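Local coordinates for hypothetical protein (Lactobacillus plantarum, PDB 2IAY) that is of unknown function but belongs to the DUF1831 family and may play a part in amino-acid metabolism, at residues A[8-13]-A[70-75]; A[17-22]-A[109-114]; A[45-50]-A[95-100]. All blocks are in the same frame, centred on the assembly; numbering follows the deposited sequence. Where two conformers were deposited one is given.

Interaction 1: A[8-13]-A[70-75]; sequences VKLDGD and FKMTTV
Val8 puts its isopropyl group between the ring of Phe70 and the backbone of Met72. At the root of the side chain, CB of Val8 already lies 3.8 Å from CZ of Phe70. From there the two methyls part company. CG2 moves over one face of the phenyl ring, shifted from the middle toward the rim at CZ, and stands 3.8 Å from the ring centroid at 21° off the normal, a CH-pi contact. CG1 is anti to the backbone N (chi1 172°), a setting that brings it close to the strand, 3.3 Å from the carbonyl O of Met72.

This contact ties the end of strand 7-8 and the loop after it to strand 70-76, an outermost strand of the four-stranded antiparallel sheet. In the loop, Leu10 meets Met72, a selenomethionine, with the two side chains at about a right angle. The chain of Met72 bends at chi3 (67°), and its terminal CE comes to 4.0 Å from Leu10 CG. Leu10 CD2 reaches the strand itself, 3.9 Å from Thr73 CA, while helix 92-107 lies against the same leucine through Leu98.

Past Leu10 the chain reverses in a type II beta turn ending at Asp13, with Gly12 at the position of positive phi. Here water does the joining. One molecule donates both to Asp11 O, at 2.7 Å, and to Thr74 OG1, whose hydroxyl is also hydrogen-bonded to Ala83 O. A second accepts from the backbone N atoms of Asp11 and Thr74.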
loop_
_atom_site.group_PDB
_atom_site.type_symbol
_atom_site.label_atom_id
_atom_site.label_comp_id
_atom_site.label_asym_id
_atom_site.label_seq_id
_atom_site.Cartn_x
_atom_site.Cartn_y
_atom_site.Cartn_z
ATOM N N VAL A 8 0.118 4.095 -8.912
ATOM C CA VAL A 8 1.398 3.937 -8.242
ATOM C C VAL A 8 2.025 2.649 -8.703
ATOM O O VAL A 8 1.365 1.627 -8.794
ATOM C CB VAL A 8 1.265 3.897 -6.678
ATOM C CG1 VAL A 8 2.590 3.524 -6.041
ATOM C CG2 VAL A 8 0.679 5.250 -6.160
ATOM N N LYS A 9 3.317 2.712 -8.982
ATOM C CA LYS A 9 4.107 1.535 -9.241
ATOM C C LYS A 9 5.145 1.442 -8.146
ATOM O O LYS A 9 5.981 2.332 -8.027
ATOM C CB LYS A 9 4.801 1.619 -10.604
ATOM C CG LYS A 9 5.626 0.402 -10.897
ATOM C CD LYS A 9 6.319 0.525 -12.229
ATOM C CE LYS A 9 5.307 0.341 -13.320
ATOM N N LEU A 10 5.086 0.401 -7.323
ATOM C CA LEU A 10 6.057 0.184 -6.281
ATOM C C LEU A 10 7.445 -0.001 -6.846
ATOM O O LEU A 10 7.615 -0.484 -7.969
ATOM C CB LEU A 10 5.690 -1.030 -5.410
ATOM C CG LEU A 10 4.346 -0.922 -4.676
ATOM C CD1 LEU A 10 4.017 -2.297 -4.114
ATOM C CD2 LEU A 10 4.415 0.135 -3.571
ATOM N N ASP A 11 8.449 0.413 -6.056
ATOM C CA ASP A 11 9.806 0.300 -6.521
ATOM C C ASP A 11 10.088 -1.136 -6.935
ATOM O O ASP A 11 9.888 -2.102 -6.175
ATOM C CB ASP A 11 10.795 0.718 -5.401
ATOM C CG ASP A 11 10.820 2.180 -5.127
ATOM O OD1 ASP A 11 10.247 2.987 -5.874
ATOM O OD2 ASP A 11 11.553 2.577 -4.200
ATOM N N GLY A 12 10.569 -1.292 -8.166
ATOM C CA GLY A 12 10.895 -2.593 -8.660
ATOM C C GLY A 12 9.776 -3.434 -9.223
ATOM O O GLY A 12 10.007 -4.491 -9.785
ATOM N N ASP A 13 8.554 -3.019 -9.017
ATOM C CA ASP A 13 7.442 -3.853 -9.412
ATOM C C ASP A 13 7.235 -3.823 -10.926
ATOM O O ASP A 13 7.564 -2.841 -11.589
ATOM C CB ASP A 13 6.197 -3.365 -8.639
ATOM C CG ASP A 13 5.110 -4.429 -8.476
ATOM O OD1 ASP A 13 5.087 -5.458 -9.211
ATOM O OD2 ASP A 13 4.186 -4.199 -7.626
ATOM N N PHE A 70 -3.964 8.771 -4.269
ATOM C CA PHE A 70 -3.326 7.969 -3.243
ATOM C C PHE A 70 -1.818 8.019 -3.380
ATOM O O PHE A 70 -1.260 8.515 -4.360
ATOM C CB PHE A 70 -3.851 6.520 -3.175
ATOM C CG PHE A 70 -3.282 5.528 -4.177
ATOM C CD1 PHE A 70 -3.442 5.670 -5.554
ATOM C CD2 PHE A 70 -2.709 4.345 -3.731
ATOM C CE1 PHE A 70 -2.982 4.703 -6.424
ATOM C CE2 PHE A 70 -2.258 3.388 -4.607
ATOM C CZ PHE A 70 -2.404 3.559 -5.958
ATOM N N LYS A 71 -1.180 7.490 -2.350
ATOM C CA LYS A 71 0.226 7.243 -2.260
ATOM C C LYS A 71 0.417 5.839 -1.718
ATOM O O LYS A 71 -0.333 5.397 -0.859
ATOM C CB LYS A 71 0.916 8.219 -1.294
ATOM C CG LYS A 71 0.768 9.647 -1.664
ATOM C CD LYS A 71 1.131 10.568 -0.512
ATOM C CE LYS A 71 1.047 12.030 -0.898
ATOM N NZ LYS A 71 1.544 12.956 0.185
HETATM N N MSE A 72 1.435 5.125 -2.206
HETATM C CA MSE A 72 1.722 3.802 -1.703
HETATM C C MSE A 72 3.198 3.527 -1.877
HETATM O O MSE A 72 3.769 3.828 -2.921
HETATM C CB MSE A 72 0.879 2.761 -2.400
HETATM C CG MSE A 72 1.051 1.356 -1.834
HETATM SE SE MSE A 72 -0.196 0.087 -2.655
HETATM C CE MSE A 72 0.545 0.133 -4.406
ATOM N N THR A 73 3.822 2.996 -0.848
ATOM C CA THR A 73 5.268 2.768 -0.830
ATOM C C THR A 73 5.630 1.509 -0.054
ATOM O O THR A 73 4.909 1.084 0.818
ATOM C CB THR A 73 6.014 3.965 -0.181
ATOM O OG1 THR A 73 5.479 4.233 1.118
ATOM C CG2 THR A 73 5.904 5.245 -1.049
ATOM N N THR A 74 6.788 0.944 -0.378
ATOM C CA THR A 74 7.474 -0.043 0.425
ATOM C C THR A 74 8.691 0.604 1.024
ATOM O O THR A 74 9.506 1.227 0.315
ATOM C CB THR A 74 7.850 -1.304 -0.377
ATOM O OG1 THR A 74 8.503 -0.934 -1.604
ATOM C CG2 THR A 74 6.583 -2.125 -0.743
ATOM N N VAL A 75 8.836 0.400 2.295
ATOM C CA VAL A 75 9.976 0.931 3.060
ATOM C C VAL A 75 10.579 -0.217 3.838
ATOM O O VAL A 75 10.028 -1.303 3.928
ATOM C CB VAL A 75 9.523 2.086 3.976
ATOM C CG1 VAL A 75 9.084 3.314 3.159
ATOM C CG2 VAL A 75 8.404 1.643 4.907
HETATM O O HOH W 1 9.135 -2.714 -3.606
HETATM O O HOH W 2 7.657 1.683 -3.465
#

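Interaction 2: A[17-22]-A[109-114]; sequences YTLSPT and DILTTD
Thr18 and Thr112 form an antiparallel hydrogen-bonded pair between strands 17-19 and 111-113, whose short axes come within 4.4 Å at 142°. Thr18 N gives a nearly straight bond to Thr112 O (2.8 Å), Thr112 N answers to Thr18 O, and Ser20 N continues the pairing to Ile110 O at 2.9 Å, this last donor standing above the carbonyl plane.

Past the end of strand 17-19, Asp109, which precedes strand 111-113, holds the turn at Ser20-Thr22 with both carboxylate oxygens. Thr22 OG1 donates to Asp109 OD2 over 2.6 Å, on the syn lone pair of that oxygen, and Ser20 OG donates to Asp109 OD1 over 2.7 Å from above the carboxylate plane. A chi1 of 171° sets Ser20 OG anti to its backbone N, where it meets OD1 and also accepts from Thr22 N at 3.0 Å, closing an ST turn. Lys24 adds a salt bridge to Asp109 OD2, which probably helps to neutralise the carboxylate.

The two faces of the sheet differ in character. On the threonine face, CB of Thr18 packs against Thr112 OG1, and a water links Thr18 OG1 to Asp114 OD1. On the other, Tyr17 and Leu111 meet at about a right angle, with Tyr17 CD2 4.0 Å from Leu111 CD1, and Leu19 CD1 lies 3.6 Å from Ile110 O.

The face of Tyr17, Leu19 and Leu111 is packed inward: Leu102 of helix 92-107 touches both Tyr17 and Leu111, Phe70 of strand 70-76 touches Leu19 and Leu111, and strand 7-8 pairs along the side of 17-19 remote from 111-113.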
loop_
_atom_site.group_PDB
_atom_site.type_symbol
_atom_site.label_atom_id
_atom_site.label_comp_id
_atom_site.label_asym_id
_atom_site.label_seq_id
_atom_site.Cartn_x
_atom_site.Cartn_y
_atom_site.Cartn_z
ATOM N N TYR A 17 -0.657 -0.133 -9.738
ATOM C CA TYR A 17 -1.952 -0.160 -9.079
ATOM C C TYR A 17 -2.626 1.173 -9.309
ATOM O O TYR A 17 -1.993 2.228 -9.260
ATOM C CB TYR A 17 -1.786 -0.443 -7.566
ATOM C CG TYR A 17 -1.370 -1.849 -7.320
ATOM C CD1 TYR A 17 -0.033 -2.192 -7.269
ATOM C CD2 TYR A 17 -2.314 -2.848 -7.161
ATOM C CE1 TYR A 17 0.355 -3.497 -7.068
ATOM C CE2 TYR A 17 -1.918 -4.143 -6.942
ATOM C CZ TYR A 17 -0.579 -4.460 -6.926
ATOM O OH TYR A 17 -0.166 -5.753 -6.735
ATOM N N THR A 18 -3.933 1.114 -9.567
ATOM C CA THR A 18 -4.763 2.279 -9.785
ATOM C C THR A 18 -5.818 2.383 -8.719
ATOM O O THR A 18 -6.465 1.413 -8.358
ATOM C CB THR A 18 -5.440 2.131 -11.149
ATOM O OG1 THR A 18 -4.429 2.078 -12.156
ATOM C CG2 THR A 18 -6.375 3.305 -11.481
ATOM N N LEU A 19 -6.040 3.583 -8.216
ATOM C CA LEU A 19 -7.099 3.823 -7.242
ATOM C C LEU A 19 -8.444 3.720 -7.950
ATOM O O LEU A 19 -8.645 4.324 -8.965
ATOM C CB LEU A 19 -6.908 5.200 -6.613
ATOM C CG LEU A 19 -7.888 5.586 -5.489
ATOM C CD1 LEU A 19 -7.695 4.724 -4.244
ATOM C CD2 LEU A 19 -7.783 7.052 -5.148
ATOM N N SER A 20 -9.370 2.981 -7.379
ATOM C CA SER A 20 -10.680 2.876 -7.962
ATOM C C SER A 20 -11.357 4.226 -7.984
ATOM O O SER A 20 -11.416 4.905 -6.968
ATOM C CB SER A 20 -11.570 1.911 -7.214
ATOM O OG SER A 20 -12.877 2.053 -7.732
ATOM N N PRO A 21 -11.983 4.600 -9.129
ATOM C CA PRO A 21 -12.723 5.848 -9.201
ATOM C C PRO A 21 -14.022 5.820 -8.382
ATOM O O PRO A 21 -14.673 6.845 -8.265
ATOM C CB PRO A 21 -13.004 6.010 -10.691
ATOM C CG PRO A 21 -13.040 4.636 -11.218
ATOM C CD PRO A 21 -11.967 3.900 -10.421
ATOM N N THR A 22 -14.365 4.652 -7.850
ATOM C CA THR A 22 -15.563 4.472 -7.042
ATOM C C THR A 22 -15.237 4.068 -5.616
ATOM O O THR A 22 -16.119 3.602 -4.894
ATOM C CB THR A 22 -16.508 3.437 -7.693
ATOM O OG1 THR A 22 -15.822 2.198 -7.927
ATOM C CG2 THR A 22 -17.020 3.970 -9.002
ATOM N N ASP A 109 -12.831 -3.214 -4.354
ATOM C CA ASP A 109 -12.999 -1.958 -5.100
ATOM C C ASP A 109 -12.234 -0.794 -4.501
ATOM O O ASP A 109 -12.725 0.329 -4.481
ATOM C CB ASP A 109 -14.491 -1.609 -5.326
ATOM C CG ASP A 109 -14.732 -0.417 -6.254
ATOM O OD1 ASP A 109 -14.042 -0.295 -7.272
ATOM O OD2 ASP A 109 -15.640 0.412 -5.985
ATOM N N ILE A 110 -11.004 -1.067 -4.059
ATOM C CA ILE A 110 -10.092 -0.020 -3.626
ATOM C C ILE A 110 -9.026 0.242 -4.676
ATOM O O ILE A 110 -8.778 1.410 -5.020
ATOM C CB ILE A 110 -9.489 -0.313 -2.226
ATOM C CG1 ILE A 110 -10.630 -0.356 -1.155
ATOM C CG2 ILE A 110 -8.394 0.695 -1.880
ATOM C CD1 ILE A 110 -10.226 -0.950 0.171
ATOM N N LEU A 111 -8.405 -0.830 -5.166
ATOM C CA LEU A 111 -7.366 -0.758 -6.206
ATOM C C LEU A 111 -7.739 -1.665 -7.367
ATOM O O LEU A 111 -8.416 -2.679 -7.162
ATOM C CB LEU A 111 -6.006 -1.226 -5.670
ATOM C CG LEU A 111 -5.398 -0.414 -4.527
ATOM C CD1 LEU A 111 -4.072 -1.069 -4.089
ATOM C CD2 LEU A 111 -5.186 1.056 -4.941
ATOM N N THR A 112 -7.217 -1.334 -8.534
ATOM C CA THR A 112 -7.166 -2.259 -9.677
ATOM C C THR A 112 -5.734 -2.330 -10.187
ATOM O O THR A 112 -4.887 -1.546 -9.793
ATOM C CB THR A 112 -8.102 -1.849 -10.791
ATOM O OG1 THR A 112 -7.689 -0.579 -11.300
ATOM C CG2 THR A 112 -9.536 -1.835 -10.325
ATOM N N THR A 113 -5.455 -3.295 -11.039
ATOM C CA THR A 113 -4.189 -3.314 -11.760
ATOM C C THR A 113 -4.472 -3.696 -13.212
ATOM O O THR A 113 -5.592 -4.039 -13.578
ATOM C CB THR A 113 -3.137 -4.220 -11.025
ATOM O OG1 THR A 113 -1.852 -4.131 -11.636
ATOM C CG2 THR A 113 -3.555 -5.655 -10.983
ATOM N N ASP A 114 -3.459 -3.593 -14.071
ATOM C CA ASP A 114 -3.707 -3.863 -15.502
ATOM C C ASP A 114 -3.940 -5.357 -15.745
ATOM O O ASP A 114 -3.347 -6.206 -15.057
ATOM C CB ASP A 114 -2.549 -3.385 -16.349
ATOM C CG ASP A 114 -2.345 -1.889 -16.294
ATOM O OD1 ASP A 114 -3.210 -1.107 -15.787
ATOM O OD2 ASP A 114 -1.312 -1.454 -16.842
ATOM O OXT ASP A 114 -4.731 -5.757 -16.629
HETATM O O HOH W 3 -3.134 -0.113 -12.999
#

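Interaction 3: A[45-50]-A[95-100]; sequences RSLDPT and VEQLRY. With GOL (glycerol), chain C.
Asp48 N donates to Gln97 OE1 across 3.0 Å, the one hydrogen bond that joins residues 45-50 directly to this part of helix 92-107. The N-H points fairly well at the oxygen (159°), and the donor is tilted somewhat from the plane of the amide. To get there the glutamine stretches away from the helix: CG is anti to the backbone N (chi1 -174°) and the chain stays extended beyond it, carrying the amide across to the strand. OE1 also lies 3.4 Å from Leu47 CA. At the other corner of the amide, NE2 is 3.1 Å from Ser46 O, but the angle is too poor for a hydrogen bond.

Apolar packing accompanies the bond. Leu47 CD2 lies against the Gln97 chain, 3.8 Å from both CG and CD, the two side chains crossing obliquely. The other methyl of Leu47, CD1, meets Leu98 CD1 at 4.2 Å. An alanine in place of Gln97 would probably leave Asp48 N without its helix partner and open a gap beside Leu47 CD2 where CG and CD had packed.

Ser46, whose CB points away from the helix, holds a glycerol, probably from the crystallisation liquor. Its N donates almost straight to glycerol O3 (2.9 Å), and its OG shares a hydrogen bond with glycerol O2 (2.8 Å); Lys58 NZ binds the same molecule.

This is a helix packed against an antiparallel sheet, the strand and helix segments running roughly antiparallel, 8.9 Å apart at the axes. Leu47 is hydrogen-bonded through its backbone to Phe57 of the next strand and touches Ile101 one turn further along the helix, while Leu98 reaches on to Leu59 of strand 57-63.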
loop_
_atom_site.group_PDB
_atom_site.type_symbol
_atom_site.label_atom_id
_atom_site.label_comp_id
_atom_site.label_asym_id
_atom_site.label_seq_id
_atom_site.Cartn_x
_atom_site.Cartn_y
_atom_site.Cartn_z
ATOM N N ARG A 45 1.220 -2.028 6.998
ATOM C CA ARG A 45 1.464 -3.412 7.412
ATOM C C ARG A 45 2.927 -3.772 7.353
ATOM O O ARG A 45 3.605 -3.429 6.406
ATOM C CB ARG A 45 0.708 -4.419 6.545
ATOM C CG ARG A 45 -0.809 -4.425 6.734
ATOM C CD ARG A 45 -1.222 -4.998 8.084
ATOM N NE ARG A 45 -2.664 -5.039 8.221
ATOM C CZ ARG A 45 -3.440 -4.062 8.681
ATOM N NH1 ARG A 45 -2.951 -2.885 9.034
ATOM N NH2 ARG A 45 -4.757 -4.264 8.783
ATOM N N SER A 46 3.381 -4.482 8.374
ATOM C CA SER A 46 4.675 -5.140 8.358
ATOM C C SER A 46 4.706 -6.271 7.351
ATOM O O SER A 46 3.714 -6.926 7.107
ATOM C CB SER A 46 4.966 -5.693 9.717
ATOM O OG SER A 46 5.173 -4.617 10.571
ATOM N N LEU A 47 5.856 -6.465 6.749
ATOM C CA LEU A 47 6.133 -7.570 5.864
ATOM C C LEU A 47 7.355 -8.344 6.358
ATOM O O LEU A 47 8.432 -7.778 6.625
ATOM C CB LEU A 47 6.407 -7.096 4.442
ATOM C CG LEU A 47 5.336 -6.222 3.793
ATOM C CD1 LEU A 47 5.828 -5.720 2.436
ATOM C CD2 LEU A 47 3.980 -6.951 3.670
ATOM N N ASP A 48 7.183 -9.672 6.428
ATOM C CA ASP A 48 8.281 -10.619 6.665
ATOM C C ASP A 48 9.175 -10.266 7.858
ATOM O O ASP A 48 10.379 -10.136 7.716
ATOM C CB ASP A 48 9.117 -10.781 5.373
ATOM C CG ASP A 48 10.054 -11.978 5.399
ATOM O OD1 ASP A 48 9.857 -12.870 6.248
ATOM O OD2 ASP A 48 10.989 -11.989 4.574
ATOM N N PRO A 49 8.598 -10.170 9.051
ATOM C CA PRO A 49 9.437 -9.929 10.238
ATOM C C PRO A 49 10.204 -11.156 10.679
ATOM O O PRO A 49 9.761 -12.313 10.446
ATOM C CB PRO A 49 8.416 -9.521 11.297
ATOM C CG PRO A 49 7.193 -10.292 10.910
ATOM C CD PRO A 49 7.170 -10.215 9.397
ATOM N N THR A 50 11.337 -10.940 11.350
ATOM C CA THR A 50 12.056 -12.005 11.960
ATOM C C THR A 50 11.675 -12.221 13.434
ATOM O O THR A 50 11.940 -13.280 13.952
ATOM C CB THR A 50 13.578 -11.797 11.841
ATOM O OG1 THR A 50 13.881 -10.468 12.280
ATOM C CG2 THR A 50 14.049 -12.009 10.383
ATOM N N VAL A 95 7.008 -10.374 -0.978
ATOM C CA VAL A 95 6.152 -10.131 -2.144
ATOM C C VAL A 95 4.849 -10.912 -2.010
ATOM O O VAL A 95 3.788 -10.350 -2.259
ATOM C CB VAL A 95 6.872 -10.489 -3.455
ATOM C CG1 VAL A 95 5.874 -10.435 -4.613
ATOM C CG2 VAL A 95 8.027 -9.548 -3.702
ATOM N N GLU A 96 4.908 -12.175 -1.594
ATOM C CA GLU A 96 3.659 -12.919 -1.431
ATOM C C GLU A 96 2.732 -12.274 -0.410
ATOM O O GLU A 96 1.500 -12.207 -0.625
ATOM C CB GLU A 96 3.926 -14.365 -1.047
ATOM C CG GLU A 96 4.457 -15.194 -2.229
ATOM C CD GLU A 96 3.540 -15.047 -3.462
ATOM O OE1 GLU A 96 2.337 -15.409 -3.428
ATOM O OE2 GLU A 96 4.000 -14.458 -4.477
ATOM N N GLN A 97 3.290 -11.797 0.702
ATOM C CA GLN A 97 2.475 -11.162 1.731
ATOM C C GLN A 97 1.880 -9.860 1.203
ATOM O O GLN A 97 0.714 -9.556 1.428
ATOM C CB GLN A 97 3.321 -10.954 2.999
ATOM C CG GLN A 97 2.522 -10.431 4.168
ATOM C CD GLN A 97 3.340 -10.268 5.410
ATOM O OE1 GLN A 97 4.540 -10.550 5.411
ATOM N NE2 GLN A 97 2.715 -9.731 6.440
ATOM N N LEU A 98 2.698 -9.059 0.544
ATOM C CA LEU A 98 2.201 -7.822 -0.075
ATOM C C LEU A 98 1.069 -8.086 -1.044
ATOM O O LEU A 98 0.033 -7.439 -1.035
ATOM C CB LEU A 98 3.371 -7.101 -0.746
ATOM C CG LEU A 98 2.991 -5.823 -1.509
ATOM C CD1 LEU A 98 4.029 -4.658 -1.252
ATOM C CD2 LEU A 98 2.761 -6.044 -2.959
ATOM N N ARG A 99 1.274 -9.069 -1.907
ATOM C CA ARG A 99 0.218 -9.403 -2.867
ATOM C C ARG A 99 -1.067 -9.882 -2.213
ATOM O O ARG A 99 -2.165 -9.580 -2.671
ATOM C CB ARG A 99 0.720 -10.430 -3.869
ATOM C CG ARG A 99 1.751 -9.923 -4.880
ATOM C CD ARG A 99 1.230 -8.806 -5.773
ATOM N NE ARG A 99 2.159 -8.663 -6.910
ATOM C CZ ARG A 99 2.864 -7.596 -7.253
ATOM N NH1 ARG A 99 2.631 -6.430 -6.701
ATOM N NH2 ARG A 99 3.825 -7.715 -8.160
ATOM N N TYR A 100 -0.941 -10.638 -1.126
ATOM C CA TYR A 100 -2.086 -11.093 -0.365
ATOM C C TYR A 100 -2.885 -9.912 0.193
ATOM O O TYR A 100 -4.097 -9.886 0.108
ATOM C CB TYR A 100 -1.578 -12.037 0.766
ATOM C CG TYR A 100 -2.688 -12.683 1.557
ATOM C CD1 TYR A 100 -3.285 -12.047 2.620
ATOM C CD2 TYR A 100 -3.186 -13.917 1.169
ATOM C CE1 TYR A 100 -4.357 -12.667 3.311
ATOM C CE2 TYR A 100 -4.201 -14.544 1.846
ATOM C CZ TYR A 100 -4.780 -13.915 2.893
ATOM O OH TYR A 100 -5.800 -14.547 3.537
HETATM C C1 GOL C . 1.674 -1.227 12.200
HETATM C C2 GOL C . 2.092 -2.336 11.232
HETATM O O2 GOL C . 3.473 -2.539 11.363
HETATM C C3 GOL C . 1.273 -3.597 11.474
HETATM O O3 GOL C . 1.647 -4.723 10.689
#

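In the fold
Helix 92-107 is a partner in interaction 3 and packs against both of the others. Interactions 1 and 3 work on the same four-stranded sheet, at strands 70-76 and 41-47, and meet where Leu98 packs on Leu10 and Thr74; the salt bridge from Asp13 to Arg99 adds a charged link. Interaction 2 builds the small three-stranded sheet and touches interaction 1 through Tyr17 and Leu19. All three are partly buried. Interaction 1, nearest the chain's centre, is mostly apolar with water at one end; interaction 2 has a buried face (Tyr17, Leu19, Leu111) and a more exposed threonine side, with backbone pairing and a carboxylate; interaction 3, the smallest, sets one hydrogen bond to a glutamine amide oxygen beside leucine packing.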